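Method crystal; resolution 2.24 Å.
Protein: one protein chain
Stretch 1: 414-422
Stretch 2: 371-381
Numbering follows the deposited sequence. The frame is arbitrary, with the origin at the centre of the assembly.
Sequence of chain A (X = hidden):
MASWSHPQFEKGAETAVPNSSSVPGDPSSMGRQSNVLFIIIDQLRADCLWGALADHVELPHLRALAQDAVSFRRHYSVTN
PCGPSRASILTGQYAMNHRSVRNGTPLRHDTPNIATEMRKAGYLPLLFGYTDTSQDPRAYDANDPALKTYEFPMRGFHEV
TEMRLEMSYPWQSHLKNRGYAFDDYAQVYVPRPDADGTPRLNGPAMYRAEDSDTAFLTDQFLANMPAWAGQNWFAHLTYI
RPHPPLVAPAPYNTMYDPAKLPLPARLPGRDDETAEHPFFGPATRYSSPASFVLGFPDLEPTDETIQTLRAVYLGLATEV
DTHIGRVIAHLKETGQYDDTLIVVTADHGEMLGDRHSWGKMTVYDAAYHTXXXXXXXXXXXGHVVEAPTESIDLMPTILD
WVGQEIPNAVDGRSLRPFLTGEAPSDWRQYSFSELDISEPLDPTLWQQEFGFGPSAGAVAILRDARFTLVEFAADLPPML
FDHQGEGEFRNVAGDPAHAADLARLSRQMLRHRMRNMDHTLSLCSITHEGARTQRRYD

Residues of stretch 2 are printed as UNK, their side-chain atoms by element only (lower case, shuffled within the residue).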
ATOM      1  N   SER A 414       1.814   6.115 -30.041  1.00 21.80           N
ATOM      2  CA  SER A 414       2.942   5.431 -30.672  1.00 21.97           C
ATOM      3  C   SER A 414       3.308   6.033 -32.036  1.00 27.33           C
ATOM      4  O   SER A 414       2.434   6.278 -32.876  1.00 27.42           O
ATOM      5  CB  SER A 414       2.638   3.945 -30.819  1.00 23.70           C
ATOM      6  OG  SER A 414       3.721   3.242 -31.403  1.00 27.05           O
ATOM      7  N   LEU A 415       4.612   6.259 -32.243  1.00 24.15           N
ATOM      8  CA  LEU A 415       5.169   6.786 -33.483  1.00 23.33           C
ATOM      9  C   LEU A 415       5.525   5.667 -34.453  1.00 28.00           C
ATOM     10  O   LEU A 415       6.048   5.947 -35.536  1.00 27.69           O
ATOM     11  CB  LEU A 415       6.415   7.634 -33.188  1.00 22.84           C
ATOM     12  CG  LEU A 415       6.212   8.906 -32.376  1.00 26.09           C
ATOM     13  CD1 LEU A 415       7.530   9.616 -32.180  1.00 24.01           C
ATOM     14  CD2 LEU A 415       5.205   9.838 -33.028  1.00 27.65           C
ATOM     15  N   ARG A 416       5.249   4.403 -34.069  1.00 25.07           N
ATOM     16  CA  ARG A 416       5.531   3.215 -34.869  1.00 25.64           C
ATOM     17  C   ARG A 416       5.010   3.273 -36.315  1.00 30.39           C
ATOM     18  O   ARG A 416       5.821   2.982 -37.196  1.00 30.54           O
ATOM     19  CB  ARG A 416       5.133   1.924 -34.144  1.00 26.91           C
ATOM     20  CG  ARG A 416       6.060   0.767 -34.448  1.00 36.18           C
ATOM     21  CD  ARG A 416       5.660  -0.447 -33.670  1.00 39.18           C
ATOM     22  NE  ARG A 416       6.311  -1.645 -34.185  1.00 45.10           N
ATOM     23  CZ  ARG A 416       6.106  -2.865 -33.703  1.00 71.87           C
ATOM     24  NH1 ARG A 416       5.275  -3.052 -32.681  1.00 65.95           N
ATOM     25  NH2 ARG A 416       6.735  -3.907 -34.230  1.00 63.61           N
ATOM     26  N   PRO A 417       3.750   3.712 -36.630  1.00 28.39           N
ATOM     27  CA  PRO A 417       3.333   3.804 -38.062  1.00 28.98           C
ATOM     28  C   PRO A 417       4.281   4.619 -38.965  1.00 31.84           C
ATOM     29  O   PRO A 417       4.536   4.213 -40.100  1.00 32.94           O
ATOM     30  CB  PRO A 417       1.936   4.453 -37.991  1.00 30.13           C
ATOM     31  CG  PRO A 417       1.437   4.092 -36.651  1.00 34.11           C
ATOM     32  CD  PRO A 417       2.634   4.111 -35.741  1.00 29.26           C
ATOM     33  N   PHE A 418       4.825   5.736 -38.442  1.00 26.02           N
ATOM     34  CA  PHE A 418       5.800   6.624 -39.099  1.00 25.48           C
ATOM     35  C   PHE A 418       7.133   5.961 -39.458  1.00 29.82           C
ATOM     36  O   PHE A 418       7.796   6.420 -40.394  1.00 29.52           O
ATOM     37  CB  PHE A 418       6.100   7.845 -38.203  1.00 26.07           C
ATOM     38  CG  PHE A 418       4.914   8.743 -37.946  1.00 26.23           C
ATOM     39  CD1 PHE A 418       4.494   9.661 -38.907  1.00 28.63           C
ATOM     40  CD2 PHE A 418       4.249   8.708 -36.731  1.00 26.36           C
ATOM     41  CE1 PHE A 418       3.435  10.530 -38.650  1.00 28.57           C
ATOM     42  CE2 PHE A 418       3.194   9.575 -36.475  1.00 28.83           C
ATOM     43  CZ  PHE A 418       2.781  10.469 -37.442  1.00 26.97           C
ATOM     44  N   LEU A 419       7.557   4.929 -38.688  1.00 27.62           N
ATOM     45  CA  LEU A 419       8.828   4.216 -38.889  1.00 28.41           C
ATOM     46  C   LEU A 419       8.949   3.505 -40.239  1.00 38.43           C
ATOM     47  O   LEU A 419      10.052   3.426 -40.792  1.00 38.57           O
ATOM     48  CB  LEU A 419       9.153   3.284 -37.712  1.00 28.19           C
ATOM     49  CG  LEU A 419       9.243   3.928 -36.310  1.00 31.88           C
ATOM     50  CD1 LEU A 419       9.693   2.920 -35.280  1.00 31.41           C
ATOM     51  CD2 LEU A 419      10.160   5.158 -36.295  1.00 33.07           C
ATOM     52  N   THR A 420       7.808   3.027 -40.788  1.00 39.43           N
ATOM     53  CA  THR A 420       7.736   2.385 -42.107  1.00 41.33           C
ATOM     54  C   THR A 420       7.234   3.375 -43.184  1.00 49.80           C
ATOM     55  O   THR A 420       6.663   2.959 -44.198  1.00 50.97           O
ATOM     56  CB  THR A 420       6.945   1.076 -42.051  1.00 45.50           C
ATOM     57  OG1 THR A 420       5.697   1.316 -41.413  1.00 46.90           O
ATOM     58  CG2 THR A 420       7.704  -0.035 -41.334  1.00 41.75           C
ATOM     59  N   GLY A 421       7.466   4.667 -42.946  1.00 47.76           N
ATOM     60  CA  GLY A 421       7.116   5.757 -43.848  1.00 48.69           C
ATOM     61  C   GLY A 421       5.640   6.084 -43.951  1.00 55.77           C
ATOM     62  O   GLY A 421       5.263   6.889 -44.808  1.00 56.52           O
ATOM     63  N   GLU A 422       4.788   5.478 -43.096  1.00 53.29           N
ATOM     64  CA  GLU A 422       3.340   5.724 -43.097  1.00 53.40           C
ATOM     65  C   GLU A 422       2.960   6.827 -42.112  1.00 56.93           C
ATOM     66  O   GLU A 422       3.855   7.489 -41.582  1.00 57.74           O
ATOM     67  CB  GLU A 422       2.501   4.444 -42.858  1.00 55.47           C
ATOM     68  CG  GLU A 422       3.206   3.110 -42.655  1.00 68.92           C
ATOM     69  CD  GLU A 422       3.231   2.147 -43.825  1.00 98.53           C
ATOM     70  OE1 GLU A 422       2.787   2.522 -44.935  1.00 89.47           O
ATOM     71  OE2 GLU A 422       3.644   0.986 -43.611  1.00 99.67           O
ATOM     72  N   UNK A 371      15.224  17.802 -31.325  1.00 15.40           N
ATOM     73  CA  UNK A 371      15.484  16.772 -32.332  1.00 15.43           C
ATOM     74  C   UNK A 371      14.967  15.406 -31.866  1.00 18.00           C
ATOM     75  O   UNK A 371      14.869  15.153 -30.666  1.00 17.38           O
ATOM     76  c   UNK A 371      17.510  17.252 -31.128  1.00 21.20           C
ATOM     77  c   UNK A 371      17.008  16.789 -32.472  1.00 17.33           C
ATOM     78  c   UNK A 371      16.463  18.204 -30.617  1.00 16.31           C
ATOM     79  N   UNK A 372      14.601  14.542 -32.828  1.00 14.02           N
ATOM     80  CA  UNK A 372      14.119  13.199 -32.584  1.00 13.10           C
ATOM     81  C   UNK A 372      14.519  12.265 -33.723  1.00 18.88           C
ATOM     82  O   UNK A 372      14.139  12.485 -34.875  1.00 16.51           O
ATOM     83  c   UNK A 372      12.013  11.696 -32.085  1.00 15.83           C
ATOM     84  c   UNK A 372      10.534  11.723 -31.943  1.00 18.75           C
ATOM     85  c   UNK A 372      12.618  10.994 -30.877  1.00 15.52           C
ATOM     86  c   UNK A 372      12.589  13.119 -32.291  1.00 12.20           C
ATOM     87  N   UNK A 373      15.308  11.232 -33.384  1.00 16.15           N
ATOM     88  CA  UNK A 373      15.767  10.223 -34.327  1.00 15.63           C
ATOM     89  C   UNK A 373      15.372   8.897 -33.736  1.00 20.77           C
ATOM     90  O   UNK A 373      15.666   8.616 -32.567  1.00 19.18           O
ATOM     91  c   UNK A 373      17.808  11.691 -35.045  1.00 18.50           C
ATOM     92  c   UNK A 373      17.654   9.236 -35.761  1.00 17.71           C
ATOM     93  c   UNK A 373      17.304  10.262 -34.660  1.00 18.28           C
ATOM     94  c   UNK A 373      19.340  11.925 -34.870  1.00 24.03           C
ATOM     95  N   UNK A 374      14.686   8.077 -34.540  1.00 17.53           N
ATOM     96  CA  UNK A 374      14.299   6.753 -34.112  1.00 17.31           C
ATOM     97  C   UNK A 374      14.762   5.736 -35.138  1.00 24.45           C
ATOM     98  O   UNK A 374      14.399   5.821 -36.313  1.00 24.86           O
ATOM     99  c   UNK A 374      12.784   6.613 -33.750  1.00 19.69           C
ATOM    100  c   UNK A 374      12.436   5.140 -33.408  1.00 19.66           C
ATOM    101  c   UNK A 374      10.853   7.604 -32.206  1.00 17.71           C
ATOM    102  c   UNK A 374      12.378   7.595 -32.600  1.00 18.15           C
ATOM    103  N   UNK A 375      15.575   4.774 -34.687  1.00 21.82           N
ATOM    104  CA  UNK A 375      15.996   3.671 -35.524  1.00 21.39           C
ATOM    105  C   UNK A 375      15.423   2.399 -34.944  1.00 25.18           C
ATOM    106  O   UNK A 375      15.577   2.115 -33.757  1.00 21.99           O
ATOM    107  c   UNK A 375      17.875   2.777 -36.913  1.00 17.27           C
ATOM    108  n   UNK A 375      19.567   1.550 -38.183  1.00 35.12           N
ATOM    109  n   UNK A 375      18.841  -0.422 -37.226  1.00 44.51           N
ATOM    110  c   UNK A 375      17.522   3.549 -35.648  1.00 19.65           C
ATOM    111  n   UNK A 375      19.604  -0.416 -39.385  1.00 29.52           N
ATOM    112  c   UNK A 375      19.346   0.239 -38.262  1.00 48.58           C
ATOM    113  c   UNK A 375      19.317   2.377 -36.998  1.00 23.94           C
ATOM    114  N   UNK A 376      14.760   1.634 -35.793  1.00 25.41           N
ATOM    115  CA  UNK A 376      14.185   0.361 -35.416  1.00 26.72           C
ATOM    116  C   UNK A 376      14.484  -0.617 -36.535  1.00 33.50           C
ATOM    117  O   UNK A 376      14.450  -0.206 -37.699  1.00 32.97           O
ATOM    118  c   UNK A 376      12.677   0.508 -35.237  1.00 27.43           C
ATOM    119  N   UNK A 377      14.776  -1.905 -36.239  1.00 32.97           N
ATOM    120  CA  UNK A 377      14.965  -2.879 -37.341  1.00 33.80           C
ATOM    121  C   UNK A 377      13.773  -2.864 -38.305  1.00 37.22           C
ATOM    122  O   UNK A 377      12.622  -2.930 -37.866  1.00 36.67           O
ATOM    123  c   UNK A 377      15.082  -4.237 -36.620  1.00 36.16           C
ATOM    124  c   UNK A 377      14.648  -3.997 -35.212  1.00 40.25           C
ATOM    125  c   UNK A 377      14.891  -2.551 -34.913  1.00 34.85           C
ATOM    126  N   UNK A 378      14.062  -2.688 -39.591  1.00 34.78           N
ATOM    127  CA  UNK A 378      13.057  -2.621 -40.648  1.00 35.52           C
ATOM    128  C   UNK A 378      12.458  -1.249 -40.924  1.00 41.43           C
ATOM    129  O   UNK A 378      11.486  -1.152 -41.686  1.00 41.92           O
ATOM    130  N   UNK A 379      13.011  -0.170 -40.315  1.00 37.58           N
ATOM    131  CA  UNK A 379      12.508   1.194 -40.545  1.00 36.68           C
ATOM    132  C   UNK A 379      12.995   1.698 -41.907  1.00 38.96           C
ATOM    133  O   UNK A 379      13.894   1.086 -42.492  1.00 37.62           O
ATOM    134  c   UNK A 379      12.898   2.145 -39.411  1.00 36.60           C
ATOM    135  s   UNK A 379      14.642   2.675 -39.426  1.00 40.41           S
ATOM    136  N   UNK A 380      12.384   2.790 -42.420  1.00 35.46           N
ATOM    137  CA  UNK A 380      12.760   3.399 -43.699  1.00 34.52           C
ATOM    138  C   UNK A 380      13.970   4.303 -43.439  1.00 36.08           C
ATOM    139  O   UNK A 380      13.791   5.341 -42.794  1.00 36.72           O
ATOM    140  c   UNK A 380      11.574   4.200 -44.274  1.00 37.21           C
ATOM    141  c   UNK A 380      10.448   5.230 -46.253  1.00 50.63           C
ATOM    142  c   UNK A 380      11.730   4.589 -45.743  1.00 43.63           C
ATOM    143  c   UNK A 380      10.515   5.616 -47.705  1.00 69.21           C
ATOM    144  n   UNK A 380      10.005   4.532 -48.591  1.00 82.01           N
ATOM    145  N   UNK A 381      15.212   3.923 -43.851  1.00 29.83           N
ATOM    146  CA  UNK A 381      16.367   4.800 -43.560  1.00 28.83           C
ATOM    147  C   UNK A 381      16.307   6.115 -44.340  1.00 31.18           C
ATOM    148  O   UNK A 381      15.989   6.100 -45.536  1.00 32.07           O
ATOM    149  c   UNK A 381      17.084   2.930 -44.869  1.00 34.30           C
ATOM    150  c   UNK A 381      17.590   3.936 -43.923  1.00 29.95           C
ATOM    151  c   UNK A 381      15.623   2.720 -44.610  1.00 30.14           C
TER

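Position 371 carries three side-chain carbons, the last of which closes a ring onto the backbone N. That closure defines Pro371, which lies beyond reach of stretch 1.

Position 372 has four carbons forked at the second, and one end of the fork packs against Leu415. This is Leu372; its CD2 lies 3.7 Å from Leu415 CD1, an apolar contact, and CA-to-CB points toward stretch 1.

At position 373 four carbons fork at the first, with one arm two carbons long: Ile373. Its side chain is out of reach of stretch 1, as expected where a strand alternates its sides.

Position 374 repeats that beta-branched pattern but points toward stretch 1. The short arm packs against Leu419, and the end of the long arm against Leu415. The residue is Ile374, whose CG2 sits 3.7 Å from Leu419 CD2 and whose CD1 is 3.9 Å from Leu415 CD1.

Position 375 shows three carbons, a nitrogen, and a carbon bearing two further nitrogens, a guanidinium group. Arg375 points away from stretch 1, and its NE is hydrogen-bonded elsewhere in the structure.

Position 376 has a single side-chain carbon, hence Ala376. Its CB points toward stretch 1 and lies 3.8 Å from Leu419 CD1.

Position 377 again has three carbons closing a ring onto N. Pro377, with phi -53° and psi 127°, occupies the first inner position of a type II turn.

Position 378 has no side-chain atoms, so it is Gly378. Its phi of 87° favours glycine and suits the second inner position of the turn; its O lies 4.0 Å from Thr420 CG2.

Position 379 has one carbon followed by one sulfur: Cys379. Its N donates to Ala376 O at 3.0 Å, closing the turn. Its CA approaches Leu419 O to 3.3 Å, and its CB is 4.3 Å from Leu419 CB.

Position 380 bears four carbons in a row ending in nitrogen, which identifies Lys380. CA-to-CB points toward stretch 1, although the end of the chain leads away; CD is 4.1 Å from Gly421 CA. An ideal CB on residue 421 would lie 3.0 Å from Lys380 CD, a clash that the glycine avoids, and its phi of 72° independently favours glycine.

Position 381 closes a three-carbon ring onto N. Pro381 points away and makes no contact.

The contact combines apolar packing with one backbone hydrogen bond. Leu372 and Ile374, on the same side of the strand, meet Leu415, while Ile374 and Ala376 receive Leu419, which has the largest covered area, 104 Å². Lys380 N then donates to Leu419 O at 2.9 Å, with an angle of 162° at the hydrogen, fixing the segment after the turn against stretch 1. Within stretch 1, Arg416 N donates to Ser414 OG at 3.3 Å, a capping bond, and Leu419 N donates to Arg416 O at 3.0 Å. Altogether 369 Å² is buried, summed over both sides.

Stretch 2, residues 371-381: PLIIRAPGCKP
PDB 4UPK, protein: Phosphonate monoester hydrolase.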